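NRPS (Penicillium fellutanum, PDB 6NKI) is part of a nonribosomal peptide synthetase, has a Rossmann-type dinucleotide-binding fold of the Male sterility protein family, and holds NADPH dihydro-nicotinamide-adenine-dinucleotide phosphate in the crystal. Local coordinates at residues H39-D44 against S48-L53; C153-P158 against A219-H224; L249-T254 against W360-F365; I313-N318 against I385-S390. All coordinates share one frame; numbering follows the deposited sequence.

Contact 1: H39-D44 against S48-L53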
loop_
_atom_site.group_PDB
_atom_site.type_symbol
_atom_site.label_atom_id
_atom_site.label_comp_id
_atom_site.label_asym_id
_atom_site.label_seq_id
_atom_site.Cartn_x
_atom_site.Cartn_y
_atom_site.Cartn_z
ATOM N N HIS A 39 1.715 17.618 4.083
ATOM C CA HIS A 39 2.916 16.842 4.420
ATOM C C HIS A 39 3.675 16.371 3.181
ATOM O O HIS A 39 4.886 16.600 3.050
ATOM C CB HIS A 39 2.497 15.647 5.255
ATOM C CG HIS A 39 3.637 14.817 5.728
ATOM N ND1 HIS A 39 3.504 13.479 6.018
ATOM C CD2 HIS A 39 4.922 15.140 6.000
ATOM C CE1 HIS A 39 4.668 13.008 6.417
ATOM N NE2 HIS A 39 5.544 13.997 6.422
ATOM N N GLN A 40 2.972 15.734 2.241
ATOM C CA GLN A 40 3.708 15.107 1.154
ATOM C C GLN A 40 4.171 16.115 0.111
ATOM O O GLN A 40 5.179 15.877 -0.560
ATOM C CB GLN A 40 2.878 13.994 0.521
ATOM C CG GLN A 40 2.630 12.819 1.438
ATOM C CD GLN A 40 1.785 11.751 0.785
ATOM O OE1 GLN A 40 1.459 11.842 -0.396
ATOM N NE2 GLN A 40 1.377 10.762 1.568
ATOM N N LEU A 41 3.464 17.232 -0.066
ATOM C CA LEU A 41 4.006 18.296 -0.920
ATOM C C LEU A 41 5.322 18.820 -0.363
ATOM O O LEU A 41 6.351 18.779 -1.035
ATOM C CB LEU A 41 3.001 19.439 -1.069
ATOM C CG LEU A 41 1.770 19.063 -1.871
ATOM C CD1 LEU A 41 0.739 20.149 -1.739
ATOM C CD2 LEU A 41 2.138 18.826 -3.323
ATOM N N LEU A 42 5.312 19.250 0.897
ATOM C CA LEU A 42 6.502 19.782 1.550
ATOM C C LEU A 42 7.707 18.834 1.466
ATOM O O LEU A 42 8.851 19.299 1.534
ATOM C CB LEU A 42 6.167 20.106 3.010
ATOM C CG LEU A 42 5.493 21.451 3.330
ATOM C CD1 LEU A 42 4.133 21.579 2.715
ATOM C CD2 LEU A 42 5.341 21.623 4.817
ATOM N N VAL A 43 7.503 17.521 1.313
ATOM C CA VAL A 43 8.700 16.683 1.230
ATOM C C VAL A 43 9.198 16.557 -0.212
ATOM O O VAL A 43 10.403 16.389 -0.434
ATOM C CB VAL A 43 8.495 15.295 1.886
ATOM C CG1 VAL A 43 8.098 15.452 3.360
ATOM C CG2 VAL A 43 7.504 14.394 1.105
ATOM N N ASP A 44 8.313 16.642 -1.206
ATOM C CA ASP A 44 8.767 16.638 -2.591
ATOM C C ASP A 44 9.737 17.790 -2.829
ATOM O O ASP A 44 9.604 18.873 -2.251
ATOM C CB ASP A 44 7.588 16.749 -3.564
ATOM C CG ASP A 44 8.027 16.657 -5.034
ATOM O OD1 ASP A 44 8.222 15.528 -5.533
ATOM O OD2 ASP A 44 8.223 17.708 -5.686
ATOM N N SER A 48 8.232 24.585 -4.299
ATOM C CA SER A 48 9.032 25.679 -3.763
ATOM C C SER A 48 8.323 26.470 -2.674
ATOM O O SER A 48 8.999 27.131 -1.878
ATOM C CB SER A 48 9.439 26.626 -4.899
ATOM O OG SER A 48 10.147 27.758 -4.421
ATOM N N ILE A 49 6.992 26.415 -2.615
ATOM C CA ILE A 49 6.220 27.112 -1.588
ATOM C C ILE A 49 4.831 26.480 -1.650
ATOM O O ILE A 49 4.420 25.990 -2.709
ATOM C CB ILE A 49 6.182 28.648 -1.831
ATOM C CG1 ILE A 49 6.098 29.456 -0.525
ATOM C CG2 ILE A 49 4.965 29.050 -2.637
ATOM C CD1 ILE A 49 7.410 29.589 0.247
ATOM N N VAL A 50 4.090 26.465 -0.546
ATOM C CA VAL A 50 2.687 26.069 -0.612
ATOM C C VAL A 50 1.839 27.157 0.029
ATOM O O VAL A 50 2.160 27.643 1.120
ATOM C CB VAL A 50 2.418 24.702 0.056
ATOM C CG1 VAL A 50 0.928 24.333 -0.028
ATOM C CG2 VAL A 50 3.272 23.615 -0.574
ATOM N N TYR A 51 0.763 27.544 -0.660
ATOM C CA TYR A 51 -0.219 28.472 -0.114
ATOM C C TYR A 51 -1.411 27.664 0.370
ATOM O O TYR A 51 -1.960 26.859 -0.390
ATOM C CB TYR A 51 -0.710 29.494 -1.153
ATOM C CG TYR A 51 0.345 30.242 -1.925
ATOM C CD1 TYR A 51 1.198 31.131 -1.292
ATOM C CD2 TYR A 51 0.427 30.125 -3.316
ATOM C CE1 TYR A 51 2.159 31.860 -2.025
ATOM C CE2 TYR A 51 1.388 30.842 -4.050
ATOM C CZ TYR A 51 2.245 31.710 -3.393
ATOM O OH TYR A 51 3.193 32.413 -4.092
ATOM N N VAL A 52 -1.830 27.890 1.611
ATOM C CA VAL A 52 -2.935 27.129 2.191
ATOM C C VAL A 52 -4.055 28.075 2.652
ATOM O O VAL A 52 -3.825 29.014 3.431
ATOM C CB VAL A 52 -2.459 26.206 3.324
ATOM C CG1 VAL A 52 -1.513 25.180 2.762
ATOM C CG2 VAL A 52 -1.755 26.979 4.408
ATOM N N LEU A 53 -5.257 27.820 2.138
ATOM C CA LEU A 53 -6.467 28.433 2.639
ATOM C C LEU A 53 -6.605 28.140 4.121
ATOM O O LEU A 53 -6.457 26.997 4.559
ATOM C CB LEU A 53 -7.681 27.890 1.878
ATOM C CG LEU A 53 -8.946 28.763 2.025
ATOM C CD1 LEU A 53 -8.693 30.182 1.472
ATOM C CD2 LEU A 53 -10.206 28.187 1.369
#

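Contact 2: C153-P158 against A219-H224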
loop_
_atom_site.group_PDB
_atom_site.type_symbol
_atom_site.label_atom_id
_atom_site.label_comp_id
_atom_site.label_asym_id
_atom_site.label_seq_id
_atom_site.Cartn_x
_atom_site.Cartn_y
_atom_site.Cartn_z
ATOM N N CYS A 153 -9.744 31.297 -12.252
ATOM C CA CYS A 153 -8.393 31.655 -11.859
ATOM C C CYS A 153 -7.368 31.042 -12.813
ATOM O O CYS A 153 -6.414 31.716 -13.226
ATOM C CB CYS A 153 -8.171 31.203 -10.414
ATOM S SG CYS A 153 -6.834 32.007 -9.518
ATOM N N LEU A 154 -7.552 29.766 -13.183
ATOM C CA LEU A 154 -6.711 29.164 -14.219
ATOM C C LEU A 154 -6.765 29.976 -15.512
ATOM O O LEU A 154 -5.727 30.280 -16.113
ATOM C CB LEU A 154 -7.133 27.706 -14.480
ATOM C CG LEU A 154 -6.545 26.497 -13.724
ATOM C CD1 LEU A 154 -6.898 26.483 -12.240
ATOM C CD2 LEU A 154 -6.993 25.174 -14.368
ATOM N N ASN A 155 -7.973 30.343 -15.936
ATOM C CA ASN A 155 -8.173 31.011 -17.218
ATOM C C ASN A 155 -7.351 32.296 -17.327
ATOM O O ASN A 155 -6.665 32.524 -18.328
ATOM C CB ASN A 155 -9.658 31.305 -17.390
ATOM C CG ASN A 155 -9.997 31.691 -18.774
ATOM O OD1 ASN A 155 -9.120 31.739 -19.628
ATOM N ND2 ASN A 155 -11.270 31.977 -19.023
ATOM N N ARG A 156 -7.386 33.128 -16.290
ATOM C CA ARG A 156 -6.769 34.445 -16.340
ATOM C C ARG A 156 -5.253 34.398 -16.168
ATOM O O ARG A 156 -4.570 35.372 -16.509
ATOM C CB ARG A 156 -7.407 35.326 -15.265
ATOM C CG ARG A 156 -8.929 35.489 -15.429
ATOM C CD ARG A 156 -9.490 36.316 -14.296
ATOM N NE ARG A 156 -10.943 36.303 -14.252
ATOM C CZ ARG A 156 -11.655 36.950 -13.335
ATOM N NH1 ARG A 156 -11.042 37.668 -12.401
ATOM N NH2 ARG A 156 -12.979 36.895 -13.358
ATOM N N SER A 157 -4.734 33.266 -15.696
ATOM C CA SER A 157 -3.276 33.098 -15.453
ATOM C C SER A 157 -2.491 33.068 -16.765
ATOM O O SER A 157 -2.934 32.390 -17.698
ATOM C CB SER A 157 -3.013 31.844 -14.675
ATOM O OG SER A 157 -1.633 31.508 -14.728
ATOM N N PRO A 158 -1.312 33.721 -16.846
ATOM C CA PRO A 158 -0.501 33.696 -18.060
ATOM C C PRO A 158 0.001 32.283 -18.385
ATOM O O PRO A 158 -0.117 31.865 -19.514
ATOM C CB PRO A 158 0.719 34.556 -17.701
ATOM C CG PRO A 158 0.744 34.588 -16.191
ATOM C CD PRO A 158 -0.708 34.510 -15.780
ATOM N N ALA A 219 -13.499 20.027 -21.993
ATOM C CA ALA A 219 -13.822 19.895 -23.408
ATOM C C ALA A 219 -13.539 21.168 -24.194
ATOM O O ALA A 219 -13.493 21.111 -25.427
ATOM C CB ALA A 219 -15.287 19.485 -23.576
ATOM N N ARG A 220 -13.322 22.296 -23.510
ATOM C CA ARG A 220 -13.063 23.579 -24.142
ATOM C C ARG A 220 -11.703 24.184 -23.812
ATOM O O ARG A 220 -11.265 25.082 -24.539
ATOM C CB ARG A 220 -14.158 24.588 -23.756
ATOM C CG ARG A 220 -15.450 24.442 -24.555
ATOM C CD ARG A 220 -16.336 23.329 -24.014
ATOM N NE ARG A 220 -17.677 23.340 -24.597
ATOM C CZ ARG A 220 -18.024 22.671 -25.694
ATOM N NH1 ARG A 220 -19.268 22.738 -26.146
ATOM N NH2 ARG A 220 -17.128 21.943 -26.345
ATOM N N HIS A 221 -11.021 23.728 -22.751
ATOM C CA HIS A 221 -9.725 24.291 -22.341
ATOM C C HIS A 221 -8.697 23.171 -22.200
ATOM O O HIS A 221 -8.351 22.749 -21.093
ATOM C CB HIS A 221 -9.873 25.107 -21.069
ATOM C CG HIS A 221 -10.548 26.420 -21.292
ATOM N ND1 HIS A 221 -11.919 26.562 -21.305
ATOM C CD2 HIS A 221 -10.041 27.648 -21.555
ATOM C CE1 HIS A 221 -12.227 27.822 -21.554
ATOM N NE2 HIS A 221 -11.106 28.499 -21.710
ATOM N N LYS A 222 -8.177 22.728 -23.345
ATOM C CA LYS A 222 -7.219 21.634 -23.436
ATOM C C LYS A 222 -5.830 21.989 -22.898
ATOM O O LYS A 222 -4.954 21.113 -22.903
ATOM C CB LYS A 222 -7.106 21.170 -24.893
ATOM C CG LYS A 222 -8.391 20.597 -25.514
ATOM C CD LYS A 222 -8.815 19.281 -24.853
ATOM C CE LYS A 222 -9.874 18.541 -25.674
ATOM N NZ LYS A 222 -11.187 19.244 -25.738
ATOM N N ALA A 223 -5.602 23.216 -22.425
ATOM C CA ALA A 223 -4.274 23.669 -22.017
ATOM C C ALA A 223 -4.023 23.550 -20.519
ATOM O O ALA A 223 -2.940 23.926 -20.056
ATOM C CB ALA A 223 -4.051 25.121 -22.443
ATOM N N HIS A 224 -4.991 23.056 -19.751
ATOM C CA HIS A 224 -4.834 22.852 -18.318
ATOM C C HIS A 224 -4.947 21.368 -18.027
ATOM O O HIS A 224 -5.927 20.732 -18.427
ATOM C CB HIS A 224 -5.881 23.646 -17.539
ATOM C CG HIS A 224 -5.664 25.124 -17.601
ATOM N ND1 HIS A 224 -4.715 25.769 -16.837
ATOM C CD2 HIS A 224 -6.243 26.076 -18.367
ATOM C CE1 HIS A 224 -4.729 27.059 -17.122
ATOM N NE2 HIS A 224 -5.649 27.272 -18.045
#

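Contact 3: L249-T254 against W360-F365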
loop_
_atom_site.group_PDB
_atom_site.type_symbol
_atom_site.label_atom_id
_atom_site.label_comp_id
_atom_site.label_asym_id
_atom_site.label_seq_id
_atom_site.Cartn_x
_atom_site.Cartn_y
_atom_site.Cartn_z
ATOM N N LEU A 249 -17.082 6.634 10.332
ATOM C CA LEU A 249 -16.630 5.264 10.529
ATOM C C LEU A 249 -16.325 5.001 12.000
ATOM O O LEU A 249 -16.918 4.116 12.625
ATOM C CB LEU A 249 -15.391 5.009 9.654
ATOM C CG LEU A 249 -14.921 3.569 9.531
ATOM C CD1 LEU A 249 -15.942 2.762 8.737
ATOM C CD2 LEU A 249 -13.522 3.479 8.918
ATOM N N TRP A 250 -15.422 5.798 12.577
ATOM C CA TRP A 250 -14.959 5.524 13.928
ATOM C C TRP A 250 -16.001 5.867 14.983
ATOM O O TRP A 250 -15.927 5.354 16.105
ATOM C CB TRP A 250 -13.669 6.276 14.214
ATOM C CG TRP A 250 -12.618 5.874 13.288
ATOM C CD1 TRP A 250 -11.992 6.658 12.362
ATOM C CD2 TRP A 250 -12.122 4.551 13.096
ATOM N NE1 TRP A 250 -11.088 5.918 11.647
ATOM C CE2 TRP A 250 -11.154 4.616 12.068
ATOM C CE3 TRP A 250 -12.383 3.321 13.708
ATOM C CZ2 TRP A 250 -10.460 3.510 11.636
ATOM C CZ3 TRP A 250 -11.692 2.227 13.280
ATOM C CH2 TRP A 250 -10.729 2.326 12.252
ATOM N N ARG A 251 -16.939 6.764 14.657
ATOM C CA ARG A 251 -18.039 7.058 15.564
ATOM C C ARG A 251 -18.960 5.844 15.711
ATOM O O ARG A 251 -19.470 5.572 16.800
ATOM C CB ARG A 251 -18.811 8.284 15.062
ATOM C CG ARG A 251 -18.158 9.672 15.310
ATOM C CD ARG A 251 -18.941 10.776 14.554
ATOM N NE ARG A 251 -18.385 12.120 14.739
ATOM C CZ ARG A 251 -18.904 13.074 15.511
ATOM N NH1 ARG A 251 -18.294 14.248 15.594
ATOM N NH2 ARG A 251 -20.050 12.891 16.161
ATOM N N VAL A 252 -19.157 5.090 14.622
ATOM C CA VAL A 252 -19.910 3.835 14.678
ATOM C C VAL A 252 -19.096 2.750 15.379
ATOM O O VAL A 252 -19.643 1.907 16.095
ATOM C CB VAL A 252 -20.319 3.396 13.261
ATOM C CG1 VAL A 252 -20.976 2.026 13.280
ATOM C CG2 VAL A 252 -21.248 4.413 12.655
ATOM N N VAL A 253 -17.787 2.759 15.191
ATOM C CA VAL A 253 -16.939 1.806 15.892
ATOM C C VAL A 253 -16.888 2.118 17.387
ATOM O O VAL A 253 -16.817 1.207 18.218
ATOM C CB VAL A 253 -15.535 1.799 15.239
ATOM C CG1 VAL A 253 -14.520 1.055 16.084
ATOM C CG2 VAL A 253 -15.610 1.148 13.851
ATOM N N THR A 254 -16.928 3.400 17.755
ATOM C CA THR A 254 -16.743 3.754 19.161
ATOM C C THR A 254 -18.006 3.470 19.985
ATOM O O THR A 254 -17.920 3.208 21.194
ATOM C CB THR A 254 -16.311 5.226 19.275
ATOM O OG1 THR A 254 -15.876 5.503 20.612
ATOM C CG2 THR A 254 -17.466 6.178 18.924
ATOM N N TRP A 360 -25.442 11.175 17.554
ATOM C CA TRP A 360 -26.592 12.063 17.456
ATOM C C TRP A 360 -26.589 12.902 16.176
ATOM O O TRP A 360 -27.670 13.126 15.620
ATOM C CB TRP A 360 -26.655 12.937 18.709
ATOM C CG TRP A 360 -27.838 13.853 18.820
ATOM C CD1 TRP A 360 -29.164 13.508 18.802
ATOM C CD2 TRP A 360 -27.795 15.265 19.042
ATOM N NE1 TRP A 360 -29.945 14.629 18.959
ATOM C CE2 TRP A 360 -29.128 15.719 19.112
ATOM C CE3 TRP A 360 -26.757 16.193 19.170
ATOM C CZ2 TRP A 360 -29.448 17.060 19.305
ATOM C CZ3 TRP A 360 -27.077 17.525 19.363
ATOM C CH2 TRP A 360 -28.412 17.946 19.429
ATOM N N PRO A 361 -25.438 13.411 15.709
ATOM C CA PRO A 361 -25.378 14.117 14.434
ATOM C C PRO A 361 -25.648 13.234 13.202
ATOM O O PRO A 361 -26.250 13.711 12.271
ATOM C CB PRO A 361 -23.948 14.664 14.420
ATOM C CG PRO A 361 -23.565 14.705 15.879
ATOM C CD PRO A 361 -24.182 13.447 16.440
ATOM N N LEU A 362 -25.190 11.979 13.226
ATOM C CA LEU A 362 -25.256 11.066 12.049
ATOM C C LEU A 362 -26.493 10.160 12.020
ATOM O O LEU A 362 -26.611 9.395 11.053
ATOM C CB LEU A 362 -24.001 10.184 12.065
ATOM C CG LEU A 362 -22.653 10.875 11.870
ATOM C CD1 LEU A 362 -21.505 9.902 12.056
ATOM C CD2 LEU A 362 -22.572 11.556 10.517
ATOM N N MET A 363 -27.421 10.280 12.964
ATOM C CA MET A 363 -28.542 9.301 13.020
ATOM C C MET A 363 -29.361 9.258 11.726
ATOM O O MET A 363 -29.854 8.173 11.391
ATOM C CB MET A 363 -29.462 9.582 14.206
ATOM C CG MET A 363 -28.807 9.276 15.521
ATOM S SD MET A 363 -28.533 7.510 15.685
ATOM C CE MET A 363 -27.773 7.470 17.304
ATOM N N GLY A 364 -29.567 10.396 11.070
ATOM C CA GLY A 364 -30.343 10.418 9.841
ATOM C C GLY A 364 -29.773 9.482 8.789
ATOM O O GLY A 364 -30.519 8.781 8.098
ATOM N N PHE A 365 -28.442 9.463 8.652
ATOM C CA PHE A 365 -27.802 8.583 7.680
ATOM C C PHE A 365 -28.146 7.129 7.971
ATOM O O PHE A 365 -28.701 6.422 7.123
ATOM C CB PHE A 365 -26.283 8.788 7.698
ATOM C CG PHE A 365 -25.544 8.037 6.609
ATOM C CD1 PHE A 365 -25.451 8.563 5.331
ATOM C CD2 PHE A 365 -24.955 6.805 6.863
ATOM C CE1 PHE A 365 -24.771 7.882 4.329
ATOM C CE2 PHE A 365 -24.282 6.119 5.862
ATOM C CZ PHE A 365 -24.191 6.659 4.596
#

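Contact 4: I313-N318 against I385-S390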
loop_
_atom_site.group_PDB
_atom_site.type_symbol
_atom_site.label_atom_id
_atom_site.label_comp_id
_atom_site.label_asym_id
_atom_site.label_seq_id
_atom_site.Cartn_x
_atom_site.Cartn_y
_atom_site.Cartn_z
ATOM N N ILE A 313 -11.535 5.482 -6.068
ATOM C CA ILE A 313 -10.781 4.695 -5.107
ATOM C C ILE A 313 -11.689 3.561 -4.636
ATOM O O ILE A 313 -12.452 3.705 -3.671
ATOM C CB ILE A 313 -10.321 5.560 -3.937
ATOM C CG1 ILE A 313 -9.688 6.833 -4.465
ATOM C CG2 ILE A 313 -9.279 4.807 -3.096
ATOM C CD1 ILE A 313 -8.421 6.580 -5.198
ATOM N N GLY A 314 -11.633 2.424 -5.324
ATOM C CA GLY A 314 -12.350 1.235 -4.894
ATOM C C GLY A 314 -11.802 0.541 -3.658
ATOM O O GLY A 314 -12.394 -0.459 -3.243
ATOM N N ASP A 315 -10.720 1.052 -3.047
ATOM C CA ASP A 315 -10.047 0.340 -1.961
ATOM C C ASP A 315 -11.002 0.020 -0.806
ATOM O O ASP A 315 -11.818 0.849 -0.394
ATOM C CB ASP A 315 -8.856 1.144 -1.393
ATOM C CG ASP A 315 -7.667 1.297 -2.369
ATOM O OD1 ASP A 315 -7.716 0.747 -3.494
ATOM O OD2 ASP A 315 -6.627 1.861 -1.922
ATOM N N GLY A 316 -10.876 -1.180 -0.253
ATOM C CA GLY A 316 -11.682 -1.442 0.936
ATOM C C GLY A 316 -11.781 -2.926 1.269
ATOM O O GLY A 316 -10.926 -3.723 0.888
ATOM N N LEU A 317 -12.861 -3.265 1.975
ATOM C CA LEU A 317 -12.984 -4.526 2.689
ATOM C C LEU A 317 -14.413 -5.046 2.625
ATOM O O LEU A 317 -15.367 -4.277 2.473
ATOM C CB LEU A 317 -12.603 -4.350 4.158
ATOM C CG LEU A 317 -11.167 -3.995 4.517
ATOM C CD1 LEU A 317 -11.061 -3.568 5.980
ATOM C CD2 LEU A 317 -10.231 -5.178 4.234
ATOM N N ASN A 318 -14.557 -6.363 2.759
ATOM C CA ASN A 318 -15.843 -6.912 3.162
ATOM C C ASN A 318 -16.150 -6.442 4.575
ATOM O O ASN A 318 -15.252 -6.278 5.405
ATOM C CB ASN A 318 -15.825 -8.442 3.116
ATOM C CG ASN A 318 -15.741 -8.980 1.703
ATOM O OD1 ASN A 318 -16.439 -8.506 0.801
ATOM N ND2 ASN A 318 -14.865 -9.960 1.493
ATOM N N ILE A 385 -14.327 -6.060 -8.498
ATOM C CA ILE A 385 -14.566 -7.481 -8.731
ATOM C C ILE A 385 -13.457 -8.320 -8.110
ATOM O O ILE A 385 -13.705 -9.392 -7.542
ATOM C CB ILE A 385 -14.707 -7.737 -10.246
ATOM C CG1 ILE A 385 -14.996 -9.210 -10.539
ATOM C CG2 ILE A 385 -13.490 -7.218 -11.008
ATOM C CD1 ILE A 385 -15.429 -9.472 -11.977
ATOM N N TYR A 386 -12.223 -7.837 -8.199
ATOM C CA TYR A 386 -11.066 -8.460 -7.580
ATOM C C TYR A 386 -10.183 -7.361 -7.017
ATOM O O TYR A 386 -10.069 -6.286 -7.613
ATOM C CB TYR A 386 -10.292 -9.322 -8.588
ATOM C CG TYR A 386 -9.000 -9.940 -8.067
ATOM C CD1 TYR A 386 -9.015 -11.005 -7.170
ATOM C CD2 TYR A 386 -7.763 -9.473 -8.508
ATOM C CE1 TYR A 386 -7.828 -11.575 -6.709
ATOM C CE2 TYR A 386 -6.574 -10.035 -8.058
ATOM C CZ TYR A 386 -6.610 -11.085 -7.160
ATOM O OH TYR A 386 -5.428 -11.640 -6.715
ATOM N N GLN A 387 -9.577 -7.629 -5.860
ATOM C CA GLN A 387 -8.733 -6.660 -5.200
ATOM C C GLN A 387 -7.493 -7.402 -4.702
ATOM O O GLN A 387 -7.629 -8.400 -3.962
ATOM C CB GLN A 387 -9.415 -5.952 -4.030
ATOM C CG GLN A 387 -8.528 -4.866 -3.466
ATOM C CD GLN A 387 -8.967 -4.388 -2.110
ATOM O OE1 GLN A 387 -9.737 -5.053 -1.444
ATOM N NE2 GLN A 387 -8.507 -3.211 -1.706
ATOM N N PRO A 388 -6.302 -6.915 -5.015
ATOM C CA PRO A 388 -5.066 -7.663 -4.737
ATOM C C PRO A 388 -4.923 -7.968 -3.232
ATOM O O PRO A 388 -5.160 -7.106 -2.394
ATOM C CB PRO A 388 -3.953 -6.716 -5.210
ATOM C CG PRO A 388 -4.615 -5.838 -6.225
ATOM C CD PRO A 388 -6.016 -5.645 -5.713
ATOM N N PRO A 389 -4.512 -9.187 -2.918
ATOM C CA PRO A 389 -4.419 -9.581 -1.505
ATOM C C PRO A 389 -3.526 -8.695 -0.660
ATOM O O PRO A 389 -3.807 -8.513 0.533
ATOM C CB PRO A 389 -3.852 -11.001 -1.604
ATOM C CG PRO A 389 -4.201 -11.460 -2.990
ATOM C CD PRO A 389 -4.084 -10.252 -3.826
ATOM N N SER A 390 -2.449 -8.148 -1.224
ATOM C CA SER A 390 -1.545 -7.327 -0.422
ATOM C C SER A 390 -2.195 -6.013 0.011
ATOM O O SER A 390 -1.877 -5.488 1.090
ATOM C CB SER A 390 -0.242 -7.068 -1.196
ATOM O OG SER A 390 -0.431 -6.328 -2.392
#

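Contact 1: H39-D44 against S48-L53
V50 offers a single methyl group, CG2, to two neighbouring leucines of the helix, and the whole contact is built on that one branch. L42 reaches it with a branch tip, CD1 lying 4.0 Å from CG2 of V50, whereas L41 meets it at the root of its side chain, with CB 4.2 Å from the same V50 CG2. The two leucines therefore use different parts of themselves against one partner. The side chains of L42 and V50 cross at about a right angle, so they touch at one point and do not run alongside each other. In V50, CG1 stands anti to the backbone N (chi1 179°), which swings CG2 round to the side of that nitrogen, where both leucines find it.

This is helix-on-strand packing inside a beta-alpha-beta unit, made by strand 22-27, helix 32-43 and strand 47-54 of the parallel Rossmann sheet. The chain leaves the helix near D44 and returns at once as the strand, D44 OD2 bonding to the backbone N of D46 in the short connection. All three touching residues are buried and apolar, and across the contact the segments are held by apolar packing alone. L41 has further neighbours: its side chain also packs on L24 of strand 22-27 and on I284 of helix 276-288. L42 also touches Y80. Although the unit belongs to a dinucleotide-binding fold, the side chain of V50 remains about 13 Å from the bound NADPH dihydro-nicotinamide-adenine-dinucleotide phosphate.

Contact 2: C153-P158 against A219-H224
L154 lies against one face of the H224 imidazole where two successive helix-to-strand connections of the Rossmann fold come together. Helix 136-156 ends here before strand 162-166, and helix 202-220 ends before strand 226-230; the two strands are neighbours in the parallel sheet.

The principal interaction is CH-pi. CB of L154 sits 3.9 Å from the centroid of the H224 ring and only 19° off its normal, a little displaced toward the rim. Ordinary van der Waals packing continues along the leucine: CD2 of L154 comes 3.4 Å from ND1 of H224, over the ring. The two side chains slide past each other in opposite directions, so the leucine is laid along the imidazole. A type I beta turn from H221 to H224 ends at this histidine, and with CG beside the backbone N (chi1 -69°) its ring is carried over to the leucine.

Polar groups add a looser second approach. The amide of N155 comes toward H221 obliquely, with OD1 4.3 Å from NE2 of H221, too long for a hydrogen bond. Both N155 and H221 also touch R18, while the H221 ring stacks on F217.

One bond beyond the two segments helps fix the rotation of the packed imidazole: ND1 of H224 is hydrogen-bonded to the backbone N of I161, just ahead of strand 162-166.

Contact 3: L249-T254 against W360-F365
R251 stretches out from helix 248-259 to lie against P361 and L362, turning a polar residue's hydrocarbon stem into packing surface. At the protein surface, helix 248-259 of this Rossmann-type protein meets the residues that lead into helix 363-369; the two segments are more than a hundred residues apart in the sequence.

Conformation explains how a single arginine serves two partners. Its CG is placed beside the backbone N and anti to the carbonyl carbon, and from CG to NE the chain is fully extended, with chi3 at 180°. This straight stem carries the guanidinium well away from the helix, across a gap that separates the CA atoms of R251 and L362 by 9.0 Å. At chi4 (-105°) the run of extended torsions ends, and CZ with the guanidinium turns out of the zigzag of the stem.

L362 answers with an extended chain of its own. With CG beside the backbone N and chi2 at 174°, it sends CD1 to within 3.7 Å of CD of R251, the two side chains crossing at about a right angle. P361 meets the other end of the arginine: its CG lies 4.0 Å from NH2 of R251, an oblique approach that is van der Waals in nature. Next to them, V252 rests on W342, and M363 on V346 and V350, all of helix 339-351. The polar partner of the guanidinium lies just before segment 360-365: NH2 of R251 is hydrogen-bonded to the carbonyl O of P358.

Contact 4: I313-N318 against I385-S390
Q387 points its side chain directly at the backbone of G316, so a long flat-ended group meets a residue that has no side chain at all. CG stands anti to the backbone N of Q387 (chi1 -175°) and the chain is extended beyond it, which delivers the terminal amide close to the peptide groups on both sides of G316. Its carbon CD ends 3.6 Å from the carbonyl O of G316. The side chain of Q387 also touches W270 of the adjoining strand.

D315 is turned differently. Its CB leaves across the line of approach, so D315 brushes the end of Q387 with CA and CB while the carboxylate heads for another partner. The contact between them is marginal although their CA atoms are the nearest pair, 7.8 Å apart.

G316 opens strand 316-318, the antiparallel edge of a small three-stranded mixed sheet with strands 270-275 and 233-235, and Q387 comes just before helix 389-410, whose N-cap position is held by P388. Loop, strand edge and helix start are thereby drawn together in a buried place. The backbone of G316, with phi 164° and psi -155°, is one that a CB would spoil by pressing on the carbonyl O of D315.

The carboxylate of D315 reaches beyond its own chain: OD2 is hydrogen-bonded to OG of S390 of the second subunit, and OG of S390 is hydrogen-bonded in return to OD2 of D315 of that subunit. P388 also packs on P388 of the second subunit, which places this contact at the subunit interface.

How the contacts relate
From the N terminus, contact 1 comes first and closes the tightest loop, three residues between helix 32-43 and strand 47-54. Contact 2 follows in series, closing about sixty residues that carry the chain from the end of helix 136-156 to that of helix 202-220; these two tie helices and connections of the Rossmann part together. Contacts 3 and 4 lie later and cross: the chain leaves 249-254, passes 313-318, returns at 360-365 to close contact 3, and then closes contact 4 at 385-390. Their nearest atoms are about 8 Å apart, and together they bind the later helices and the small mixed sheet. Contact 3 lies across the chain's centre from contacts 1 and 2.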